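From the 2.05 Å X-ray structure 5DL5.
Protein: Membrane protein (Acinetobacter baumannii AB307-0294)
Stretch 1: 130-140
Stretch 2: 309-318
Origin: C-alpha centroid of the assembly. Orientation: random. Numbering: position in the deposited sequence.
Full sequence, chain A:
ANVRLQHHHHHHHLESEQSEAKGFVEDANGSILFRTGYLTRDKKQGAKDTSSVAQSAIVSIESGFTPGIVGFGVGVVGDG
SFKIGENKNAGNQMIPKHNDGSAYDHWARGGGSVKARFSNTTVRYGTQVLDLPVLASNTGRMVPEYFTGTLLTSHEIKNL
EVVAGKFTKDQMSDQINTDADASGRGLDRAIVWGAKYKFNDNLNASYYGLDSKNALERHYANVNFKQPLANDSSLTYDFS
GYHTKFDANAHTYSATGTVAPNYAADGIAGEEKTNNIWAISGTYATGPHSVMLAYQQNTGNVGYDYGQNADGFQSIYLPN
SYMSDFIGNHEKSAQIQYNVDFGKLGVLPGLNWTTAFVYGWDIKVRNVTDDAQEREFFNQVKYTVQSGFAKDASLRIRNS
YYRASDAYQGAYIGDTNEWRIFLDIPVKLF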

# COMPACT_ATOMS: atom_id res chain seq x y z
N LEU A 130 1.00 -6.02 -7.56
CA LEU A 130 -0.14 -6.70 -6.91
C LEU A 130 -0.89 -5.74 -6.02
O LEU A 130 -0.31 -4.81 -5.39
CB LEU A 130 0.34 -7.84 -5.98
CG LEU A 130 1.10 -8.99 -6.69
CD1 LEU A 130 1.35 -10.02 -5.60
CD2 LEU A 130 0.20 -9.66 -7.76
N ASP A 131 -2.19 -5.97 -5.93
CA ASP A 131 -3.00 -5.18 -4.96
C ASP A 131 -3.94 -6.03 -4.08
O ASP A 131 -4.99 -5.59 -3.70
CB ASP A 131 -3.71 -4.04 -5.65
CG ASP A 131 -4.77 -4.52 -6.69
OD1 ASP A 131 -4.96 -5.68 -7.02
OD2 ASP A 131 -5.46 -3.65 -7.17
N LEU A 132 -3.51 -7.22 -3.72
CA LEU A 132 -4.26 -8.09 -2.80
C LEU A 132 -4.10 -7.43 -1.44
O LEU A 132 -3.02 -6.99 -1.14
CB LEU A 132 -3.64 -9.46 -2.82
CG LEU A 132 -3.61 -10.03 -4.26
CD1 LEU A 132 -3.02 -11.39 -4.24
CD2 LEU A 132 -5.01 -10.15 -4.84
N PRO A 133 -5.15 -7.35 -0.63
CA PRO A 133 -4.97 -6.74 0.65
C PRO A 133 -3.85 -7.37 1.55
O PRO A 133 -3.31 -6.69 2.49
CB PRO A 133 -6.34 -6.92 1.31
CG PRO A 133 -7.35 -6.98 0.21
CD PRO A 133 -6.58 -7.71 -0.88
N VAL A 134 -3.69 -8.68 1.36
CA VAL A 134 -2.65 -9.44 2.14
C VAL A 134 -1.26 -9.40 1.53
O VAL A 134 -0.29 -9.73 2.25
CB VAL A 134 -3.02 -10.95 2.40
CG1 VAL A 134 -4.22 -11.04 3.31
CG2 VAL A 134 -3.20 -11.67 1.10
N LEU A 135 -1.13 -8.89 0.30
CA LEU A 135 0.16 -8.83 -0.37
C LEU A 135 0.16 -7.75 -1.43
O LEU A 135 -0.15 -8.04 -2.55
CB LEU A 135 0.47 -10.17 -1.08
CG LEU A 135 1.91 -10.35 -1.57
CD1 LEU A 135 2.79 -10.55 -0.36
CD2 LEU A 135 2.07 -11.56 -2.46
N ALA A 136 0.33 -6.50 -1.00
CA ALA A 136 0.05 -5.36 -1.85
C ALA A 136 1.40 -4.60 -2.13
O ALA A 136 2.17 -4.24 -1.18
CB ALA A 136 -0.97 -4.44 -1.17
N SER A 137 1.61 -4.36 -3.40
CA SER A 137 2.71 -3.52 -3.86
C SER A 137 2.60 -2.11 -3.39
O SER A 137 1.57 -1.43 -3.55
CB SER A 137 2.77 -3.54 -5.39
OG SER A 137 3.26 -4.79 -5.79
N ASN A 138 3.66 -1.66 -2.82
CA ASN A 138 3.88 -0.17 -2.73
C ASN A 138 3.57 0.58 -4.01
O ASN A 138 4.12 0.30 -5.06
CB ASN A 138 5.36 0.17 -2.45
CG ASN A 138 5.56 1.65 -2.01
OD1 ASN A 138 4.64 2.30 -1.47
ND2 ASN A 138 6.73 2.18 -2.24
N THR A 139 2.73 1.56 -3.91
CA THR A 139 2.59 2.51 -4.97
C THR A 139 2.59 3.93 -4.37
O THR A 139 2.19 4.83 -5.07
CB THR A 139 1.27 2.31 -5.79
OG1 THR A 139 0.19 2.56 -4.92
CG2 THR A 139 1.11 0.82 -6.36
N GLY A 140 3.06 4.15 -3.14
CA GLY A 140 3.00 5.54 -2.53
C GLY A 140 4.37 6.26 -2.47
O GLY A 140 4.56 7.17 -1.64
N ASN A 309 8.89 -8.79 6.03
CA ASN A 309 9.22 -10.20 5.61
C ASN A 309 8.72 -10.40 4.19
O ASN A 309 7.93 -11.35 3.94
CB ASN A 309 8.43 -11.17 6.58
CG ASN A 309 8.84 -11.07 8.05
OD1 ASN A 309 9.82 -11.63 8.39
ND2 ASN A 309 8.10 -10.35 8.89
N ALA A 310 9.04 -9.47 3.28
CA ALA A 310 8.73 -9.58 1.90
C ALA A 310 7.25 -9.80 1.64
O ALA A 310 6.86 -10.58 0.81
CB ALA A 310 9.60 -10.63 1.27
N ASP A 311 6.44 -9.09 2.41
CA ASP A 311 5.02 -9.31 2.52
C ASP A 311 4.18 -8.14 2.01
O ASP A 311 3.01 -8.09 2.34
CB ASP A 311 4.61 -9.71 4.00
CG ASP A 311 5.02 -8.69 5.01
OD1 ASP A 311 6.19 -8.16 4.96
OD2 ASP A 311 4.18 -8.32 5.89
N GLY A 312 4.78 -7.24 1.23
CA GLY A 312 4.05 -6.19 0.66
C GLY A 312 4.13 -4.96 1.53
O GLY A 312 3.59 -4.94 2.65
N PHE A 313 4.78 -3.93 0.98
CA PHE A 313 4.87 -2.66 1.63
C PHE A 313 3.53 -1.91 1.80
O PHE A 313 3.43 -1.00 2.53
CB PHE A 313 5.93 -1.83 0.87
CG PHE A 313 6.34 -0.58 1.55
CD1 PHE A 313 7.33 -0.62 2.48
CD2 PHE A 313 5.73 0.60 1.28
CE1 PHE A 313 7.74 0.52 3.14
CE2 PHE A 313 6.16 1.77 1.89
CZ PHE A 313 7.16 1.72 2.81
N GLN A 314 2.47 -2.23 1.05
CA GLN A 314 1.25 -1.55 1.12
C GLN A 314 0.16 -2.47 1.70
O GLN A 314 -1.03 -2.21 1.52
CB GLN A 314 0.85 -1.08 -0.30
CG GLN A 314 -0.13 0.07 -0.32
CD GLN A 314 0.12 0.94 -1.55
OE1 GLN A 314 1.11 1.59 -1.66
NE2 GLN A 314 -0.74 0.84 -2.53
N SER A 315 0.55 -3.56 2.40
CA SER A 315 -0.43 -4.54 2.89
C SER A 315 -1.13 -4.00 4.19
O SER A 315 -1.03 -4.60 5.24
CB SER A 315 0.24 -5.88 3.16
OG SER A 315 0.74 -6.38 1.95
N ILE A 316 -1.81 -2.87 4.09
CA ILE A 316 -2.29 -2.09 5.26
C ILE A 316 -3.62 -1.47 4.85
O ILE A 316 -3.71 -0.28 4.76
CB ILE A 316 -1.18 -1.14 5.76
CG1 ILE A 316 -1.56 -0.28 6.95
CG2 ILE A 316 -0.77 -0.08 4.80
CD1 ILE A 316 -1.70 -0.92 8.27
N TYR A 317 -4.63 -2.28 4.54
CA TYR A 317 -5.93 -1.78 4.01
C TYR A 317 -6.86 -1.41 5.24
O TYR A 317 -7.78 -2.10 5.57
CB TYR A 317 -6.56 -2.80 3.10
CG TYR A 317 -6.00 -2.82 1.59
CD1 TYR A 317 -4.66 -2.81 1.32
CD2 TYR A 317 -6.82 -3.01 0.55
CE1 TYR A 317 -4.16 -2.83 0.04
CE2 TYR A 317 -6.36 -3.09 -0.76
CZ TYR A 317 -5.01 -2.98 -1.00
OH TYR A 317 -4.52 -3.05 -2.26
N LEU A 318 -6.44 -0.43 6.03
CA LEU A 318 -7.12 0.00 7.26
C LEU A 318 -7.18 1.56 7.23
O LEU A 318 -6.36 2.18 6.54
CB LEU A 318 -6.28 -0.42 8.45
CG LEU A 318 -6.19 -1.94 8.66
CD1 LEU A 318 -5.18 -2.27 9.72
CD2 LEU A 318 -7.49 -2.53 9.07

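Loops that lack regular pairing can still dock precisely when a few side chains take over the work that backbone ladders do in a sheet. The contact between 130-140 and 309-318, which buries 595 Å² counting both sides, illustrates the principle, and Y317, Q314 and A136 have the largest covered areas.

Q314 behaves almost as an extra piece of backbone. Its own N donates to A136 O (3.0 Å), while its CA-to-CB bond points toward the first stretch and its side chain reaches T139 with both ends of the amide: T139 N donates to Q314 OE1 (2.8 Å), and Q314 NE2 donates to T139 OG1 (3.1 Å). A primary amide suits this place because it offers an acceptor and a donor side by side, matching the donor and acceptor that T139 presents.

A136 is held at both of its polar backbone atoms. Besides the bond at its carbonyl, A136 N donates to S315 OG at 3.0 Å. S315 OG in turn donates to D311 O (2.9 Å), so one small side chain links A136 to D311, just ahead of the turn from G312 to S315. G312 fits closely here: a CB would lie 2.7 Å from A136 N and 2.4 Å from S315 OG, and its backbone angles themselves call for glycine.

Y317 supplies the apolar part. P133 CA sits 3.9 Å from the centroid of the Y317 ring, almost exactly on the ring normal, a CH-pi contact over one face. The buried methyl of A136 packs obliquely against the same ring, with A136 CB 3.8 Å from Y317 CE1. P133 belongs to the type I turn from L132 to L135, and P133 CB of its compact, puckered ring also packs 4.0 Å from Y317 CD2. At the far end of the tyrosine, Y317 OH lies 3.0 Å from D131 O.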